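Local coordinates for phosphoprotein (Spring viremia of carp virus, PDB 7C5Z), which serves viral RNA replication as the vesiculovirus phosphoprotein, a chaperone and probable polymerase cofactor, and dimerises through the central domain held here, at the interface of chains A and B. Residues are numbered along the deposited sequence; one frame, centred on the assembly and turned at random. Chains: chain A/B, Phosphoprotein.

Contact 1 and contact 2 lie about 10 Å apart, measured between the centres of their C-alpha atoms, and belong to one two-fold symmetric dimer interface of the central domain. Helix 41-62 of chain B serves both. In contact 1 it meets the same helix of chain A, and in contact 2 it meets a loop and strand 28-33 of chain A. B:Met50 takes part in each, though its side chain is poorly ordered and mainly serves contact 2. The helix of each chain thus touches the partner's helix and, on an adjacent flank, the partner's loop and strand 28-33, and every contact recurs with the chains exchanged.

Contact 1: the interface of chains A and B. Residues chain A 43, 46-47, 50; chain B 43, 46-47, 50-51.
Both tyrosines, A:Tyr43 and B:Tyr43, turn CG away from their own carbonyl carbons (chi1 -80° and -78°), which directs each ring toward the partner chain, where the two stack face to face. The planes lie 13° from parallel and the centroids are 4.5 Å apart, a slipped stack. The slip sets B:Tyr43 CB over the middle of the A:Tyr43 ring, 3.7 Å from its centroid, while A:Tyr43 CD2 sits above the B:Tyr43 ring toward its rim.

Further along, A:Ile47 and B:Ile47 meet through their CG1 methylenes at 3.7 Å. Each ethyl branch then carries its CD1 to the partner's leucine: A:Ile47 CD1 reaches B:Leu46 CD2 at 3.8 Å, and the side chains cross at about a right angle. B:Ile47 CD1 makes the matching contact with A:Leu46 CD2. On the gamma-methyl branch, B:Ile47 CG2 packs against the selenomethyl CE of A:Met50 at 3.8 Å, close to the selenium as well. The chain of B:Met51, bent at both chi2 and chi3, lays its CE against A:Met50 CB at 3.7 Å. B:Met50 is poorly ordered and adds little here.

All of the residues come from helix 41-62 of the two chains, so the patch is a helix-helix seam, with the tyrosine stack near the N-terminal ends and the selenomethionines toward the helix middle.

Contact 2: the interface of chains A and B. Residues chain A 18, 20, 33; chain B 49-50, 53-54, 57.
A:Tyr33, at the end of strand 28-33, lays its ring against helix 41-62 of chain B in this part of the dimer interface of the vesiculovirus P protein central domain. The packing is tight around that ring. The selenomethyl CE of the selenomethionine B:Met50 stands over the centre of one face, 3.6 Å from the centroid in a CH-pi contact, and the two side chains run past each other in opposite directions. B:Met50 is poorly ordered, so the exact seat of its methyl is less certain than that of the ring. At the ring's edge, in its plane, lies B:Ser53 OG, which forms a hydrogen bond of 2.8 Å with the phenol oxygen A:Tyr33 OH; the structure alone does not show which hydroxyl donates. B:Ser53 swings OG opposite its backbone N (chi1 176°), and that turn points the hydroxyl toward the tyrosine. The bond ties the far end of the ring to the helix, while the selenomethyl group, as modelled, lies over the face.

A:Val18, from a loop, packs beside the tyrosine, with its two methyls spread along the helix. CG1 touches the selenium of B:Met50 at 3.7 Å, and CG2 rests on the beta carbon, CB, of B:Lys49 at 3.7 Å.

The margins are looser. Beyond that CB, the B:Lys49 chain leads its amine away from the valine. At the other end, A:Pro20 offers its ring carbon CG to the amide carbon CD of B:Gln57 at 3.6 Å, the two side chains crossing at a slant. Chain B hides less of this proline than of A:Tyr33, 26 Å² against 56 Å².

Contact 1: the interface of chains A and B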
loop_
_atom_site.group_PDB
_atom_site.type_symbol
_atom_site.label_atom_id
_atom_site.label_comp_id
_atom_site.label_asym_id
_atom_site.label_seq_id
_atom_site.Cartn_x
_atom_site.Cartn_y
_atom_site.Cartn_z
ATOM N N TYR A 43 -1.258 8.507 -10.369
ATOM C CA TYR A 43 -1.655 7.461 -9.439
ATOM C C TYR A 43 -0.470 6.646 -8.941
ATOM O O TYR A 43 -0.495 6.172 -7.800
ATOM C CB TYR A 43 -2.700 6.558 -10.083
ATOM C CG TYR A 43 -4.063 7.187 -10.035
ATOM C CD1 TYR A 43 -4.674 7.457 -8.819
ATOM C CD2 TYR A 43 -4.735 7.547 -11.204
ATOM C CE1 TYR A 43 -5.919 8.041 -8.763
ATOM C CE2 TYR A 43 -5.983 8.141 -11.158
ATOM C CZ TYR A 43 -6.576 8.392 -9.941
ATOM O OH TYR A 43 -7.817 8.987 -9.910
ATOM N N LEU A 46 0.725 8.615 -6.054
ATOM C CA LEU A 46 -0.179 8.469 -4.917
ATOM C C LEU A 46 0.044 7.133 -4.227
ATOM O O LEU A 46 0.157 7.069 -2.996
ATOM C CB LEU A 46 -1.634 8.598 -5.372
ATOM C CG LEU A 46 -2.685 8.299 -4.305
ATOM C CD1 LEU A 46 -2.586 9.264 -3.130
ATOM C CD2 LEU A 46 -4.088 8.366 -4.922
ATOM N N ILE A 47 0.147 6.063 -5.008
ATOM C CA ILE A 47 0.370 4.741 -4.430
ATOM C C ILE A 47 1.687 4.705 -3.666
ATOM O O ILE A 47 1.762 4.152 -2.560
ATOM C CB ILE A 47 0.308 3.671 -5.534
ATOM C CG1 ILE A 47 -1.135 3.515 -6.016
ATOM C CG2 ILE A 47 0.869 2.328 -5.041
ATOM C CD1 ILE A 47 -1.259 2.688 -7.295
HETATM N N MSE A 50 1.155 6.508 -0.359
HETATM C CA MSE A 50 0.342 5.709 0.549
HETATM C C MSE A 50 1.169 4.548 1.113
HETATM O O MSE A 50 1.111 4.270 2.310
HETATM C CB MSE A 50 -0.903 5.199 -0.160
HETATM C CG MSE A 50 -1.845 6.329 -0.542
HETATM SE SE MSE A 50 -3.553 5.658 -1.212
HETATM C CE MSE A 50 -3.834 4.244 0.118
ATOM N N TYR B 43 -8.337 2.699 -10.764
ATOM C CA TYR B 43 -7.215 2.919 -9.867
ATOM C C TYR B 43 -7.612 2.740 -8.414
ATOM O O TYR B 43 -6.750 2.399 -7.595
ATOM C CB TYR B 43 -6.597 4.292 -10.133
ATOM C CG TYR B 43 -5.738 4.238 -11.369
ATOM C CD1 TYR B 43 -4.392 3.905 -11.294
ATOM C CD2 TYR B 43 -6.293 4.455 -12.623
ATOM C CE1 TYR B 43 -3.602 3.829 -12.444
ATOM C CE2 TYR B 43 -5.524 4.379 -13.769
ATOM C CZ TYR B 43 -4.186 4.065 -13.678
ATOM O OH TYR B 43 -3.432 4.001 -14.822
ATOM N N LEU B 46 -6.752 -0.805 -8.170
ATOM C CA LEU B 46 -5.305 -0.993 -8.085
ATOM C C LEU B 46 -4.765 -0.597 -6.715
ATOM O O LEU B 46 -3.907 -1.293 -6.159
ATOM C CB LEU B 46 -4.599 -0.191 -9.181
ATOM C CG LEU B 46 -3.066 -0.286 -9.208
ATOM C CD1 LEU B 46 -2.625 -1.718 -9.457
ATOM C CD2 LEU B 46 -2.451 0.659 -10.256
ATOM N N ILE B 47 -5.233 0.529 -6.161
ATOM C CA ILE B 47 -4.757 0.945 -4.842
ATOM C C ILE B 47 -5.068 -0.127 -3.808
ATOM O O ILE B 47 -4.221 -0.487 -2.979
ATOM C CB ILE B 47 -5.381 2.293 -4.449
ATOM C CG1 ILE B 47 -4.770 3.426 -5.273
ATOM C CG2 ILE B 47 -5.201 2.547 -2.948
ATOM C CD1 ILE B 47 -5.603 4.694 -5.280
HETATM N N MSE B 50 -2.857 -3.294 -4.352
HETATM C CA MSE B 50 -1.481 -3.040 -3.970
HETATM C C MSE B 50 -1.330 -3.031 -2.458
HETATM O O MSE B 50 -0.411 -3.665 -1.924
HETATM C CB MSE B 50 -1.007 -1.702 -4.542
HETATM C CG MSE B 50 -0.604 -1.711 -6.006
HETATM SE SE MSE B 50 1.187 -2.423 -6.338
HETATM C CE MSE B 50 1.926 -2.340 -4.526
HETATM N N MSE B 51 -2.222 -2.319 -1.760
HETATM C CA MSE B 51 -2.139 -2.309 -0.298
HETATM C C MSE B 51 -2.372 -3.684 0.292
HETATM O O MSE B 51 -1.662 -4.069 1.235
HETATM C CB MSE B 51 -3.122 -1.314 0.339
HETATM C CG MSE B 51 -3.003 0.103 -0.146
HETATM SE SE MSE B 51 -1.285 0.899 0.363
HETATM C CE MSE B 51 -0.901 1.672 -1.366
#

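Contact 2: the interface of chains A and B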
loop_
_atom_site.group_PDB
_atom_site.type_symbol
_atom_site.label_atom_id
_atom_site.label_comp_id
_atom_site.label_asym_id
_atom_site.label_seq_id
_atom_site.Cartn_x
_atom_site.Cartn_y
_atom_site.Cartn_z
ATOM N N VAL A 18 -2.125 -8.029 -8.702
ATOM C CA VAL A 18 -0.858 -7.470 -8.250
ATOM C C VAL A 18 -0.023 -8.618 -7.706
ATOM O O VAL A 18 -0.487 -9.364 -6.836
ATOM C CB VAL A 18 -1.064 -6.399 -7.164
ATOM C CG1 VAL A 18 0.286 -5.986 -6.570
ATOM C CG2 VAL A 18 -1.813 -5.191 -7.727
ATOM N N PRO A 20 3.933 -9.583 -6.158
ATOM C CA PRO A 20 5.282 -9.200 -5.735
ATOM C C PRO A 20 6.320 -10.213 -6.199
ATOM O O PRO A 20 6.000 -11.357 -6.518
ATOM C CB PRO A 20 5.163 -9.217 -4.201
ATOM C CG PRO A 20 4.172 -10.330 -3.946
ATOM C CD PRO A 20 3.203 -10.328 -5.113
ATOM N N TYR A 33 7.517 -4.686 -6.724
ATOM C CA TYR A 33 6.281 -4.631 -7.509
ATOM C C TYR A 33 6.639 -4.111 -8.898
ATOM O O TYR A 33 6.827 -2.907 -9.091
ATOM C CB TYR A 33 5.246 -3.736 -6.819
ATOM C CG TYR A 33 4.711 -4.400 -5.568
ATOM C CD1 TYR A 33 3.679 -5.329 -5.649
ATOM C CD2 TYR A 33 5.318 -4.183 -4.328
ATOM C CE1 TYR A 33 3.224 -5.985 -4.520
ATOM C CE2 TYR A 33 4.862 -4.840 -3.188
ATOM C CZ TYR A 33 3.824 -5.730 -3.302
ATOM O OH TYR A 33 3.371 -6.390 -2.188
ATOM N N LYS B 49 -5.663 -3.388 -4.247
ATOM C CA LYS B 49 -4.906 -4.617 -4.475
ATOM C C LYS B 49 -3.437 -4.460 -4.095
ATOM O O LYS B 49 -2.812 -5.404 -3.587
ATOM C CB LYS B 49 -5.033 -5.039 -5.939
ATOM C CG LYS B 49 -6.434 -5.432 -6.350
ATOM C CD LYS B 49 -6.853 -6.733 -5.697
ATOM C CE LYS B 49 -8.229 -7.167 -6.186
ATOM N NZ LYS B 49 -8.177 -7.656 -7.592
HETATM N N MSE B 50 -2.857 -3.294 -4.352
HETATM C CA MSE B 50 -1.481 -3.040 -3.970
HETATM C C MSE B 50 -1.330 -3.031 -2.458
HETATM O O MSE B 50 -0.411 -3.665 -1.924
HETATM C CB MSE B 50 -1.007 -1.702 -4.542
HETATM C CG MSE B 50 -0.604 -1.711 -6.006
HETATM SE SE MSE B 50 1.187 -2.423 -6.338
HETATM C CE MSE B 50 1.926 -2.340 -4.526
ATOM N N SER B 53 -1.693 -6.611 -1.120
ATOM C CA SER B 53 -0.497 -7.406 -1.344
ATOM C C SER B 53 0.617 -7.002 -0.375
ATOM O O SER B 53 1.256 -7.855 0.249
ATOM C CB SER B 53 -0.050 -7.242 -2.795
ATOM O OG SER B 53 1.164 -7.936 -2.985
ATOM N N LEU B 54 0.847 -5.694 -0.220
ATOM C CA LEU B 54 1.898 -5.216 0.671
ATOM C C LEU B 54 1.717 -5.736 2.095
ATOM O O LEU B 54 2.669 -6.244 2.710
ATOM C CB LEU B 54 1.918 -3.684 0.651
ATOM C CG LEU B 54 2.872 -3.010 1.634
ATOM C CD1 LEU B 54 4.309 -3.425 1.365
ATOM C CD2 LEU B 54 2.718 -1.492 1.532
ATOM N N GLN B 57 2.589 -9.352 2.388
ATOM C CA GLN B 57 4.017 -9.615 2.395
ATOM C C GLN B 57 4.622 -9.275 3.746
ATOM O O GLN B 57 5.461 -10.020 4.262
ATOM C CB GLN B 57 4.691 -8.813 1.276
ATOM C CG GLN B 57 4.150 -9.179 -0.111
ATOM C CD GLN B 57 4.365 -10.653 -0.408
ATOM O OE1 GLN B 57 3.414 -11.417 -0.615
ATOM N NE2 GLN B 57 5.607 -11.063 -0.393
#